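Local structure of putative baseplate protein (Unidentified phage, 2FSD) at residues Leu39-Ala42 with Ser43-Ser47; Thr99-His103 with Gly104-Leu108. The protein probably recognises the receptor on the surface of Lactococcus lactis cells, as the head domain of a phage receptor-binding protein. All coordinates share one frame; numbering follows the deposited sequence.

Contact 1: residues Leu39-Ala42 with Ser43-Ser47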
# COMPACT_ATOMS: atom_id res chain seq x y z
N LEU A 39 14.41 5.31 -10.07
CA LEU A 39 14.10 6.66 -9.65
C LEU A 39 15.39 7.30 -9.18
O LEU A 39 16.35 6.59 -8.84
CB LEU A 39 13.07 6.69 -8.53
CG LEU A 39 11.60 6.52 -8.91
CD1 LEU A 39 11.36 5.14 -9.51
CD2 LEU A 39 10.73 6.75 -7.67
N ASN A 40 15.41 8.63 -9.18
CA ASN A 40 16.46 9.40 -8.53
C ASN A 40 16.14 9.47 -7.04
O ASN A 40 15.02 9.82 -6.67
CB ASN A 40 16.57 10.81 -9.14
CG ASN A 40 16.74 10.77 -10.67
OD1 ASN A 40 17.56 10.01 -11.18
ND2 ASN A 40 15.95 11.57 -11.40
N ARG A 41 17.11 9.12 -6.21
CA ARG A 41 16.90 9.12 -4.76
C ARG A 41 17.20 10.48 -4.13
O ARG A 41 18.21 11.13 -4.46
CB ARG A 41 17.76 8.05 -4.09
CG ARG A 41 17.38 6.63 -4.48
CD ARG A 41 18.59 5.75 -4.42
NE ARG A 41 18.35 4.40 -4.94
CZ ARG A 41 18.23 3.30 -4.21
NH1 ARG A 41 18.29 3.35 -2.88
NH2 ARG A 41 18.05 2.13 -4.80
N ALA A 42 16.32 10.87 -3.21
CA ALA A 42 16.42 12.15 -2.48
C ALA A 42 17.60 12.09 -1.53
O ALA A 42 18.13 11.02 -1.24
CB ALA A 42 15.11 12.43 -1.71
N SER A 43 18.03 13.25 -1.03
CA SER A 43 19.15 13.29 -0.10
C SER A 43 18.88 12.44 1.16
O SER A 43 17.74 12.27 1.60
CB SER A 43 19.51 14.73 0.28
OG SER A 43 18.38 15.57 0.34
N GLY A 44 19.96 11.88 1.71
CA GLY A 44 19.88 11.07 2.92
C GLY A 44 19.45 9.64 2.66
O GLY A 44 19.54 8.79 3.56
N VAL A 45 18.99 9.37 1.44
CA VAL A 45 18.49 8.05 1.10
C VAL A 45 19.68 7.21 0.72
O VAL A 45 20.57 7.68 0.01
CB VAL A 45 17.47 8.13 -0.06
CG1 VAL A 45 17.06 6.72 -0.54
CG2 VAL A 45 16.26 8.94 0.38
N GLY A 46 19.70 5.97 1.19
CA GLY A 46 20.81 5.06 0.90
C GLY A 46 20.88 4.64 -0.56
O GLY A 46 19.95 4.85 -1.34
N SER A 47 22.01 4.04 -0.93
CA SER A 47 22.30 3.62 -2.30
C SER A 47 21.94 2.15 -2.59
O SER A 47 21.83 1.75 -3.76
CB SER A 47 23.78 3.85 -2.58
OG SER A 47 24.55 3.19 -1.59
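A type II beta turn from Ala42 to Val45 carries the chain off the end of strand 34-41, and Ala42 closes it by accepting a hydrogen bond at its O from Val45 N (3.3 Å). CB of Val45 comes to 3.2 Å from the same Ala42 O, which therefore sits against both the backbone and the side chain of the valine. Gly44 occupies the third position of the turn with phi at 82°, a value that favours glycine.

Val45 then faces back toward the strand. CG1 lies 3.9 Å from Arg41 CB, while CG2 sits by Ala42, close to its O and 4.2 Å from Ala42 CB. The arginine and valine side chains meet at about a right angle, and both also touch Ile67 of strand 59-68, so the loop is packed against the wall of the eight-stranded antiparallel barrel.

Beyond Val45, the arginine spans the loop. Its chain is extended from CG to NE (chi3 -173°), which carries the guanidinium to the peptides that lead into strand 50-56. There NH1 is held chiefly by Thr48 O and makes a short but bent, weak hydrogen bond to Gly46 O (2.7 Å), which lies at the edge of the guanidinium. NH2 bonds Gly49 O weakly, while Ser47 O lies above one face of the group, displaced from its centre.

Contact 2: residues Thr99-His103 with Gly104-Leu108; sequences TFYSH and GNLSL
A chi1 of 174° sets the ring of Tyr101 opposite its own backbone N and sends it along the strand toward the turn, while Leu106, with CG beside its backbone N (chi1 -67°) and chi2 at 152°, brings CD2 back toward it. The two side chains cross obliquely, and CD2 of Leu106 comes to 3.8 Å from Tyr101 CD1. The same methyl also lies 3.8 Å from CB of Thr99, so one leucine branch spans two residues of the facing strand. Farther along the tyrosine, the hydroxyl OH accepts a weak hydrogen bond from Gly104 N (3.1 Å), and CE1 packs on Gly104 CA.

Tyr101 and Leu106 share one face of a tight antiparallel beta hairpin, strands 94-102 and 105-114, closed by a type I' turn from Ser102 to Asn105. His103 and Gly104 both take positive phi there, as this turn requires. Ser102 and Asn105 form the hydrogen-bonded pair at its base: Asn105 N reaches Ser102 O at 2.9 Å, and Ser102 N returns to Asn105 O. One pair on, Tyr101 faces Leu106 without such bonds, and next Phe100 and Ser107 are joined by Phe100 N to Ser107 O (2.8 Å) and Ser107 N to Phe100 O (3.0 Å).

On the other face, Ser107 OG lies 3.5 Å from Phe100 CB. The buried Phe100 ring directs its edge at Leu108 O (3.5 Å from Phe100 CD2) and, like Ser107, touches Met128. Ser102 OG bonds Lys131 NZ. Strand 132-140 borders the hairpin on the side of strand 94-102, through backbone bonds between Thr99 and Ser134 and between Tyr101 and Thr132, while Leu106 packs on Leu106 of the second subunit.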
# COMPACT_ATOMS: atom_id res chain seq x y z
N THR A 99 6.49 -1.66 4.10
CA THR A 99 7.08 -2.10 5.36
C THR A 99 8.33 -1.28 5.70
O THR A 99 9.01 -0.77 4.81
CB THR A 99 7.43 -3.60 5.31
OG1 THR A 99 8.19 -3.88 4.14
CG2 THR A 99 6.14 -4.42 5.32
N PHE A 100 8.57 -1.09 7.00
CA PHE A 100 9.90 -0.74 7.52
C PHE A 100 10.55 -2.04 7.96
O PHE A 100 9.86 -3.00 8.32
CB PHE A 100 9.84 0.19 8.73
CG PHE A 100 9.36 1.59 8.44
CD1 PHE A 100 10.16 2.49 7.74
CD2 PHE A 100 8.13 2.03 8.92
CE1 PHE A 100 9.72 3.79 7.50
CE2 PHE A 100 7.69 3.34 8.68
CZ PHE A 100 8.49 4.21 7.97
N TYR A 101 11.87 -2.06 7.94
CA TYR A 101 12.62 -3.23 8.35
C TYR A 101 13.99 -2.90 8.94
O TYR A 101 14.77 -2.19 8.33
CB TYR A 101 12.83 -4.17 7.15
CG TYR A 101 13.73 -5.31 7.54
CD1 TYR A 101 13.24 -6.39 8.25
CD2 TYR A 101 15.10 -5.28 7.25
CE1 TYR A 101 14.05 -7.42 8.63
CE2 TYR A 101 15.94 -6.31 7.65
CZ TYR A 101 15.39 -7.38 8.33
OH TYR A 101 16.19 -8.43 8.73
N SER A 102 14.27 -3.46 10.11
CA SER A 102 15.65 -3.54 10.62
C SER A 102 15.71 -4.69 11.62
O SER A 102 14.69 -5.04 12.23
CB SER A 102 16.09 -2.25 11.31
OG SER A 102 15.52 -2.14 12.60
N HIS A 103 16.89 -5.27 11.77
CA HIS A 103 17.15 -6.29 12.80
C HIS A 103 16.06 -7.35 12.89
O HIS A 103 15.58 -7.66 13.97
CB HIS A 103 17.36 -5.62 14.16
CG HIS A 103 18.50 -4.65 14.19
ND1 HIS A 103 18.40 -3.41 14.78
CD2 HIS A 103 19.75 -4.73 13.68
CE1 HIS A 103 19.56 -2.77 14.65
NE2 HIS A 103 20.39 -3.56 13.98
N GLY A 104 15.66 -7.90 11.74
CA GLY A 104 14.75 -9.03 11.68
C GLY A 104 13.33 -8.70 12.10
O GLY A 104 12.56 -9.61 12.42
N ASN A 105 12.97 -7.42 12.08
CA ASN A 105 11.65 -6.96 12.52
C ASN A 105 11.00 -6.05 11.47
O ASN A 105 11.64 -5.13 10.95
CB ASN A 105 11.76 -6.25 13.88
CG ASN A 105 12.17 -7.22 15.01
OD1 ASN A 105 11.32 -7.73 15.75
ND2 ASN A 105 13.47 -7.47 15.15
N LEU A 106 9.73 -6.31 11.17
CA LEU A 106 8.97 -5.51 10.20
C LEU A 106 7.89 -4.69 10.89
O LEU A 106 7.23 -5.16 11.80
CB LEU A 106 8.31 -6.41 9.14
CG LEU A 106 9.24 -7.14 8.17
CD1 LEU A 106 8.61 -8.44 7.69
CD2 LEU A 106 9.62 -6.26 7.00
N SER A 107 7.70 -3.46 10.42
CA SER A 107 6.64 -2.59 10.91
C SER A 107 5.90 -1.93 9.74
O SER A 107 6.42 -1.87 8.63
CB SER A 107 7.23 -1.53 11.86
OG SER A 107 8.61 -1.35 11.59
N LEU A 108 4.69 -1.45 10.01
CA LEU A 108 3.89 -0.72 9.03
C LEU A 108 4.51 0.63 8.66
O LEU A 108 4.67 1.51 9.52
CB LEU A 108 2.45 -0.49 9.55
CG LEU A 108 1.47 0.15 8.55
CD1 LEU A 108 1.13 -0.82 7.43
CD2 LEU A 108 0.17 0.62 9.21

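How the contacts relate
Two ways of turning a chain at the surface of one barrel are set side by side here. Contact 1 is a longer connection between strands 34-41 and 50-56, and an arginine reaching across it binds carbonyls of the far limb. Contact 2 is a tight hairpin in which neighbouring strands bond directly and the turn takes two residues. Their centres lie 19 Å apart and their nearest atoms about 11 Å apart, so neither touches the other, although both reach the same antiparallel sheet. The centre of contact 2 lies farther from the centre of the chain than that of contact 1, and contact 2 meets the second subunit; no other chain of the assembly touches contact 1.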